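Local coordinates for putative trimethylamine methyltransferase (Rhizobium meliloti, PDB 4YYC), which probably acts as a methyltransferase of the trimethylamine methyltransferase family, at residues K309-S321 and A343-G357. Residues are numbered along the deposited sequence; the frame is centred on the assembly and turned at random.
Sequences KGAPVLFGTFAAS and AAQLARRLGLPFRTG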
ATOM      1  N   LYS A 309     -16.155  33.463 -12.035  1.00 23.37           N
ATOM      2  CA  LYS A 309     -15.354  33.562 -10.835  1.00 23.97           C
ATOM      3  C   LYS A 309     -16.051  32.788  -9.732  1.00 23.39           C
ATOM      4  O   LYS A 309     -17.263  32.925  -9.534  1.00 24.50           O
ATOM      5  CB  LYS A 309     -15.195  35.025 -10.428  1.00 25.59           C
ATOM      6  CG  LYS A 309     -14.204  35.781 -11.283  1.00 27.29           C
ATOM      7  CD  LYS A 309     -14.154  37.263 -10.934  1.00 29.83           C
ATOM      8  CE  LYS A 309     -13.274  37.987 -11.946  1.00 31.45           C
ATOM      9  NZ  LYS A 309     -13.014  39.378 -11.523  1.00 34.71           N
ATOM     10  N   GLY A 310     -15.287  31.931  -9.052  1.00 22.15           N
ATOM     11  CA  GLY A 310     -15.826  31.124  -8.005  1.00 21.96           C
ATOM     12  C   GLY A 310     -16.360  29.787  -8.440  1.00 21.43           C
ATOM     13  O   GLY A 310     -16.716  28.971  -7.587  1.00 21.02           O
ATOM     14  N   ALA A 311     -16.368  29.489  -9.737  1.00 21.15           N
ATOM     15  CA  ALA A 311     -16.828  28.163 -10.150  1.00 20.33           C
ATOM     16  C   ALA A 311     -15.955  27.091  -9.484  1.00 19.71           C
ATOM     17  O   ALA A 311     -14.745  27.254  -9.454  1.00 19.33           O
ATOM     18  CB  ALA A 311     -16.749  27.998 -11.647  1.00 20.55           C
ATOM     19  N   PRO A 312     -16.578  26.017  -8.961  1.00 19.00           N
ATOM     20  CA  PRO A 312     -15.731  25.034  -8.277  1.00 18.24           C
ATOM     21  C   PRO A 312     -14.885  24.201  -9.246  1.00 17.21           C
ATOM     22  O   PRO A 312     -15.337  23.772 -10.331  1.00 17.21           O
ATOM     23  CB  PRO A 312     -16.711  24.159  -7.483  1.00 18.56           C
ATOM     24  CG  PRO A 312     -18.024  24.423  -8.065  1.00 19.50           C
ATOM     25  CD  PRO A 312     -18.006  25.728  -8.780  1.00 19.65           C
ATOM     26  N   VAL A 313     -13.613  24.005  -8.892  1.00 16.69           N
ATOM     27  CA  VAL A 313     -12.710  23.332  -9.809  1.00 16.10           C
ATOM     28  C   VAL A 313     -11.659  22.528  -9.020  1.00 15.80           C
ATOM     29  O   VAL A 313     -11.141  22.997  -8.005  1.00 16.00           O
ATOM     30  CB  VAL A 313     -12.040  24.321 -10.811  1.00 16.54           C
ATOM     31  CG1 VAL A 313     -11.250  25.409 -10.145  1.00 17.29           C
ATOM     32  CG2 VAL A 313     -11.151  23.578 -11.828  1.00 16.67           C
ATOM     33  N   LEU A 314     -11.362  21.320  -9.494  1.00 15.01           N
ATOM     34  CA  LEU A 314     -10.380  20.457  -8.870  1.00 14.99           C
ATOM     35  C   LEU A 314      -9.125  20.318  -9.731  1.00 14.91           C
ATOM     36  O   LEU A 314      -9.209  20.312 -10.969  1.00 14.65           O
ATOM     37  CB  LEU A 314     -10.939  19.038  -8.628  1.00 15.14           C
ATOM     38  CG  LEU A 314     -12.035  18.893  -7.586  1.00 15.76           C
ATOM     39  CD1 LEU A 314     -13.372  19.376  -8.089  1.00 16.42           C
ATOM     40  CD2 LEU A 314     -12.078  17.457  -7.095  1.00 15.44           C
ATOM     41  N   PHE A 315      -7.982  20.153  -9.062  1.00 14.71           N
ATOM     42  CA  PHE A 315      -6.734  19.729  -9.664  1.00 14.76           C
ATOM     43  C   PHE A 315      -6.807  18.194  -9.751  1.00 14.68           C
ATOM     44  O   PHE A 315      -6.730  17.504  -8.718  1.00 13.90           O
ATOM     45  CB  PHE A 315      -5.603  20.191  -8.712  1.00 15.26           C
ATOM     46  CG  PHE A 315      -4.179  19.962  -9.168  1.00 15.54           C
ATOM     47  CD1 PHE A 315      -3.732  18.751  -9.619  1.00 15.67           C
ATOM     48  CD2 PHE A 315      -3.250  20.968  -9.039  1.00 16.22           C
ATOM     49  CE1 PHE A 315      -2.425  18.566  -9.970  1.00 16.04           C
ATOM     50  CE2 PHE A 315      -1.919  20.790  -9.339  1.00 16.68           C
ATOM     51  CZ  PHE A 315      -1.503  19.587  -9.828  1.00 16.59           C
ATOM     52  N   GLY A 316      -6.935  17.682 -10.967  1.00 14.90           N
ATOM     53  CA  GLY A 316      -6.997  16.233 -11.214  1.00 15.22           C
ATOM     54  C   GLY A 316      -5.715  15.746 -11.807  1.00 15.96           C
ATOM     55  O   GLY A 316      -4.902  16.533 -12.294  1.00 17.06           O
ATOM     56  N   THR A 317      -5.476  14.455 -11.725  1.00 24.12           N
ATOM     57  CA  THR A 317      -4.363  13.831 -12.395  1.00 22.43           C
ATOM     58  C   THR A 317      -4.813  12.358 -12.642  1.00 22.07           C
ATOM     59  O   THR A 317      -5.142  11.675 -11.688  1.00 21.94           O
ATOM     60  CB  THR A 317      -3.099  13.875 -11.501  1.00 22.19           C
ATOM     61  OG1 THR A 317      -2.561  15.213 -11.459  1.00 23.61           O
ATOM     62  CG2 THR A 317      -2.013  12.974 -12.002  1.00 21.08           C
ATOM     63  N   PHE A 318      -4.709  11.886 -13.883  1.00 21.35           N
ATOM     64  CA  PHE A 318      -4.649  10.460 -14.153  1.00 20.76           C
ATOM     65  C   PHE A 318      -3.226  10.228 -14.630  1.00 20.04           C
ATOM     66  O   PHE A 318      -2.828  10.811 -15.663  1.00 20.48           O
ATOM     67  CB  PHE A 318      -5.634  10.012 -15.209  1.00 21.84           C
ATOM     68  CG  PHE A 318      -5.480   8.583 -15.556  1.00 21.31           C
ATOM     69  CD1 PHE A 318      -6.137   7.625 -14.839  1.00 21.78           C
ATOM     70  CD2 PHE A 318      -4.606   8.192 -16.574  1.00 21.30           C
ATOM     71  CE1 PHE A 318      -5.951   6.276 -15.133  1.00 21.80           C
ATOM     72  CE2 PHE A 318      -4.442   6.845 -16.879  1.00 21.65           C
ATOM     73  CZ  PHE A 318      -5.110   5.902 -16.144  1.00 21.41           C
ATOM     74  N   ALA A 319      -2.483   9.418 -13.899  1.00 20.38           N
ATOM     75  CA  ALA A 319      -1.094   9.189 -14.234  1.00 21.41           C
ATOM     76  C   ALA A 319      -0.682   7.750 -14.033  1.00 21.63           C
ATOM     77  O   ALA A 319      -0.867   7.161 -12.967  1.00 24.31           O
ATOM     78  CB  ALA A 319      -0.200  10.176 -13.489  1.00 23.14           C
ATOM     79  N   ALA A 320      -0.252   7.156 -15.113  1.00 20.23           N
ATOM     80  CA  ALA A 320       0.262   5.806 -15.102  1.00 20.05           C
ATOM     81  C   ALA A 320       1.558   5.777 -15.887  1.00 21.14           C
ATOM     82  O   ALA A 320       2.035   6.840 -16.367  1.00 20.82           O
ATOM     83  CB  ALA A 320      -0.792   4.882 -15.676  1.00 20.88           C
ATOM     84  N   SER A 321       2.188   4.620 -15.969  1.00 21.53           N
ATOM     85  CA  SER A 321       3.427   4.476 -16.731  1.00 24.59           C
ATOM     86  C   SER A 321       3.176   3.667 -17.990  1.00 26.27           C
ATOM     87  O   SER A 321       2.028   3.269 -18.276  1.00 24.05           O
ATOM     88  CB  SER A 321       4.535   3.871 -15.845  1.00 26.01           C
ATOM     89  OG  SER A 321       4.022   2.840 -15.033  1.00 27.36           O
ATOM     90  N   ALA A 343       2.077  15.580  -6.866  1.00 15.76           N
ATOM     91  CA  ALA A 343       1.008  16.401  -7.441  1.00 15.69           C
ATOM     92  C   ALA A 343       0.062  16.869  -6.320  1.00 15.57           C
ATOM     93  O   ALA A 343      -0.451  18.001  -6.317  1.00 16.21           O
ATOM     94  CB  ALA A 343       0.257  15.633  -8.521  1.00 15.66           C
ATOM     95  N   ALA A 344      -0.200  16.010  -5.351  1.00 15.36           N
ATOM     96  CA  ALA A 344      -1.024  16.412  -4.200  1.00 15.46           C
ATOM     97  C   ALA A 344      -0.427  17.590  -3.429  1.00 15.95           C
ATOM     98  O   ALA A 344      -1.150  18.516  -3.027  1.00 16.05           O
ATOM     99  CB  ALA A 344      -1.226  15.234  -3.261  1.00 15.13           C
ATOM    100  N   GLN A 345       0.892  17.576  -3.253  1.00 16.19           N
ATOM    101  CA  GLN A 345       1.571  18.677  -2.648  1.00 16.95           C
ATOM    102  C   GLN A 345       1.374  19.952  -3.450  1.00 17.12           C
ATOM    103  O   GLN A 345       1.067  21.015  -2.865  1.00 17.70           O
ATOM    104  CB  GLN A 345       3.078  18.418  -2.490  1.00 17.40           C
ATOM    105  CG  GLN A 345       3.396  17.274  -1.562  1.00 17.59           C
ATOM    106  CD  GLN A 345       4.887  17.054  -1.394  1.00 18.02           C
ATOM    107  OE1 GLN A 345       5.448  16.094  -1.942  1.00 18.31           O
ATOM    108  NE2 GLN A 345       5.524  17.961  -0.694  1.00 19.48           N
ATOM    109  N   LEU A 346       1.536  19.852  -4.760  1.00 16.80           N
ATOM    110  CA  LEU A 346       1.359  21.036  -5.644  1.00 17.43           C
ATOM    111  C   LEU A 346      -0.065  21.549  -5.636  1.00 17.10           C
ATOM    112  O   LEU A 346      -0.307  22.761  -5.697  1.00 17.30           O
ATOM    113  CB  LEU A 346       1.790  20.698  -7.059  1.00 17.62           C
ATOM    114  CG  LEU A 346       3.291  20.422  -7.181  1.00 18.48           C
ATOM    115  CD1 LEU A 346       3.524  19.744  -8.526  1.00 18.90           C
ATOM    116  CD2 LEU A 346       4.145  21.650  -6.978  1.00 19.40           C
ATOM    117  N   ALA A 347      -1.029  20.624  -5.549  1.00 16.61           N
ATOM    118  CA  ALA A 347      -2.450  21.004  -5.464  1.00 16.69           C
ATOM    119  C   ALA A 347      -2.799  21.749  -4.185  1.00 17.05           C
ATOM    120  O   ALA A 347      -3.524  22.780  -4.203  1.00 16.99           O
ATOM    121  CB  ALA A 347      -3.319  19.759  -5.621  1.00 16.21           C
ATOM    122  N   ARG A 348      -2.244  21.304  -3.068  1.00 17.19           N
ATOM    123  CA  ARG A 348      -2.513  21.985  -1.776  1.00 18.11           C
ATOM    124  C   ARG A 348      -1.943  23.385  -1.831  1.00 18.89           C
ATOM    125  O   ARG A 348      -2.563  24.338  -1.348  1.00 19.82           O
ATOM    126  CB  ARG A 348      -1.952  21.196  -0.594  1.00 18.49           C
ATOM    127  CG  ARG A 348      -2.783  19.956  -0.214  1.00 18.41           C
ATOM    128  CD  ARG A 348      -2.261  19.305   1.056  1.00 18.72           C
ATOM    129  NE  ARG A 348      -0.998  18.587   0.887  1.00 19.02           N
ATOM    130  CZ  ARG A 348      -0.869  17.345   0.431  1.00 18.71           C
ATOM    131  NH1 ARG A 348      -1.914  16.622   0.077  1.00 17.98           N
ATOM    132  NH2 ARG A 348       0.353  16.824   0.329  1.00 19.83           N
ATOM    133  N   ARG A 349      -0.767  23.537  -2.439  1.00 19.25           N
ATOM    134  CA  ARG A 349      -0.130  24.848  -2.537  1.00 20.38           C
ATOM    135  C   ARG A 349      -0.849  25.763  -3.510  1.00 20.55           C
ATOM    136  O   ARG A 349      -0.943  26.988  -3.249  1.00 21.75           O
ATOM    137  CB  ARG A 349       1.340  24.718  -2.925  1.00 20.87           C
ATOM    138  CG  ARG A 349       2.203  24.070  -1.851  1.00 21.47           C
ATOM    139  CD  ARG A 349       3.458  23.510  -2.439  1.00 21.64           C
ATOM    140  NE  ARG A 349       4.391  24.501  -2.951  1.00 22.58           N
ATOM    141  CZ  ARG A 349       5.352  25.071  -2.211  1.00 23.90           C
ATOM    142  NH1 ARG A 349       5.516  24.766  -0.915  1.00 24.23           N
ATOM    143  NH2 ARG A 349       6.174  25.920  -2.782  1.00 24.31           N
ATOM    144  N   LEU A 350      -1.446  25.200  -4.547  1.00 19.71           N
ATOM    145  CA  LEU A 350      -2.279  25.952  -5.479  1.00 20.13           C
ATOM    146  C   LEU A 350      -3.622  26.350  -4.859  1.00 20.20           C
ATOM    147  O   LEU A 350      -4.166  27.404  -5.203  1.00 22.68           O
ATOM    148  CB  LEU A 350      -2.448  25.182  -6.781  1.00 19.89           C
ATOM    149  CG  LEU A 350      -3.221  25.891  -7.885  1.00 20.21           C
ATOM    150  CD1 LEU A 350      -2.690  27.270  -8.226  1.00 20.86           C
ATOM    151  CD2 LEU A 350      -3.185  25.009  -9.110  1.00 20.22           C
ATOM    152  N   GLY A 351      -4.126  25.594  -3.905  1.00 19.24           N
ATOM    153  CA  GLY A 351      -5.385  25.829  -3.239  1.00 19.26           C
ATOM    154  C   GLY A 351      -6.614  25.194  -3.857  1.00 18.58           C
ATOM    155  O   GLY A 351      -7.701  25.731  -3.712  1.00 19.51           O
ATOM    156  N   LEU A 352      -6.437  24.101  -4.602  1.00 17.94           N
ATOM    157  CA  LEU A 352      -7.557  23.391  -5.203  1.00 17.80           C
ATOM    158  C   LEU A 352      -7.691  22.005  -4.620  1.00 17.14           C
ATOM    159  O   LEU A 352      -6.679  21.322  -4.371  1.00 17.13           O
ATOM    160  CB  LEU A 352      -7.372  23.238  -6.725  1.00 17.71           C
ATOM    161  CG  LEU A 352      -7.206  24.544  -7.518  1.00 18.07           C
ATOM    162  CD1 LEU A 352      -7.030  24.224  -8.992  1.00 18.08           C
ATOM    163  CD2 LEU A 352      -8.334  25.499  -7.262  1.00 18.46           C
ATOM    164  N   PRO A 353      -8.940  21.549  -4.418  1.00 16.58           N
ATOM    165  CA  PRO A 353      -9.096  20.129  -4.085  1.00 15.90           C
ATOM    166  C   PRO A 353      -8.483  19.210  -5.152  1.00 15.70           C
ATOM    167  O   PRO A 353      -8.438  19.567  -6.317  1.00 15.67           O
ATOM    168  CB  PRO A 353     -10.621  19.940  -4.008  1.00 16.20           C
ATOM    169  CG  PRO A 353     -11.174  21.297  -3.894  1.00 16.70           C
ATOM    170  CD  PRO A 353     -10.236  22.212  -4.633  1.00 16.92           C
ATOM    171  N   PHE A 354      -7.988  18.054  -4.722  1.00 15.09           N
ATOM    172  CA  PHE A 354      -7.122  17.201  -5.521  1.00 14.95           C
ATOM    173  C   PHE A 354      -7.820  15.857  -5.806  1.00 14.68           C
ATOM    174  O   PHE A 354      -8.412  15.253  -4.917  1.00 14.42           O
ATOM    175  CB  PHE A 354      -5.814  16.980  -4.728  1.00 15.09           C
ATOM    176  CG  PHE A 354      -4.845  16.109  -5.416  1.00 14.84           C
ATOM    177  CD1 PHE A 354      -4.343  16.447  -6.645  1.00 14.81           C
ATOM    178  CD2 PHE A 354      -4.428  14.940  -4.816  1.00 14.70           C
ATOM    179  CE1 PHE A 354      -3.437  15.617  -7.300  1.00 14.69           C
ATOM    180  CE2 PHE A 354      -3.538  14.102  -5.448  1.00 14.50           C
ATOM    181  CZ  PHE A 354      -3.016  14.454  -6.691  1.00 14.49           C
ATOM    182  N   ARG A 355      -7.683  15.397  -7.051  1.00 14.35           N
ATOM    183  CA  ARG A 355      -8.156  14.088  -7.498  1.00 14.36           C
ATOM    184  C   ARG A 355      -6.997  13.359  -8.152  1.00 14.23           C
ATOM    185  O   ARG A 355      -6.263  13.916  -8.950  1.00 14.37           O
ATOM    186  CB  ARG A 355      -9.284  14.235  -8.544  1.00 14.48           C
ATOM    187  CG  ARG A 355      -9.679  12.958  -9.295  1.00 14.42           C
ATOM    188  CD  ARG A 355      -8.981  12.843 -10.633  1.00 14.70           C
ATOM    189  NE  ARG A 355      -8.939  11.483 -11.130  1.00 14.73           N
ATOM    190  CZ  ARG A 355      -8.934  11.138 -12.411  1.00 14.61           C
ATOM    191  NH1 ARG A 355      -9.125  12.010 -13.391  1.00 15.23           N
ATOM    192  NH2 ARG A 355      -8.784   9.863 -12.721  1.00 14.63           N
ATOM    193  N   THR A 356      -6.811  12.101  -7.775  1.00 13.89           N
ATOM    194  CA  THR A 356      -5.840  11.194  -8.394  1.00 14.17           C
ATOM    195  C   THR A 356      -6.144   9.777  -7.891  1.00 13.84           C
ATOM    196  O   THR A 356      -7.038   9.560  -7.103  1.00 13.51           O
ATOM    197  CB  THR A 356      -4.340  11.529  -8.086  1.00 14.69           C
ATOM    198  OG1 THR A 356      -3.491  10.879  -9.062  1.00 15.99           O
ATOM    199  CG2 THR A 356      -3.915  11.074  -6.707  1.00 14.71           C
ATOM    200  N   GLY A 357      -5.405   8.824  -8.407  1.00 13.76           N
ATOM    201  CA  GLY A 357      -5.385   7.483  -7.825  1.00 13.52           C
ATOM    202  C   GLY A 357      -6.607   6.652  -8.010  1.00 13.70           C
ATOM    203  O   GLY A 357      -7.295   6.728  -9.048  1.00 14.10           O
TER
HETATM  204  O   HOH W   1      -4.020   8.555 -11.563  1.00 26.31           O
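Val313 meets Leu352 through methyls, Val313 CG1 to Leu352 CD2 at 4.1 Å, and its carbonyl O lies against the Pro353 ring. The Leu314 side chain crosses that of Pro353 at about a right angle, Leu314 CG 4.0 Å from Pro353 CB. Phe315 N then donates to Pro353 O (2.8 Å), and Phe315 O accepts from Arg355 N (2.9 Å), so the two strands pair in parallel. With CG anti to the backbone N (chi1 -175°), the Phe315 ring reaches the helix 343-350: Ala347 CB sits over one face, 3.6 Å from Phe315 CD2, Leu350 CD2 lies at the edge, and the Phe354 ring turns its edge to the Phe315 face in an offset edge-to-face pair, planes at 66°. Were this ring cut back to an alanine, Ala347 and the Phe354 edge would probably lose their aromatic partner, opening a gap between sheet and helix. Strand 313-322, helix 334-350 and strand 354-355 make a beta-alpha-beta crossover, consistent with the TIM-barrel fold of this family; a Schellman motif at Gly351 ends the helix, and helix 286-307 also touches Phe315. Gly316 CA comes within 3.3 Å of Arg355 O; a CB at this position would sit tight against Arg355 CD. Thr317 N bonds weakly to Arg355 O, while its OG1 bonds to Gly316 O (2.8 Å) from above the carbonyl plane. Thr317 O lies over one face of the Arg355 guanidinium, whose NH2 borders the Phe318 ring edge and hydrogen-bonds an unidentified molecule, probably from the crystallisation liquor.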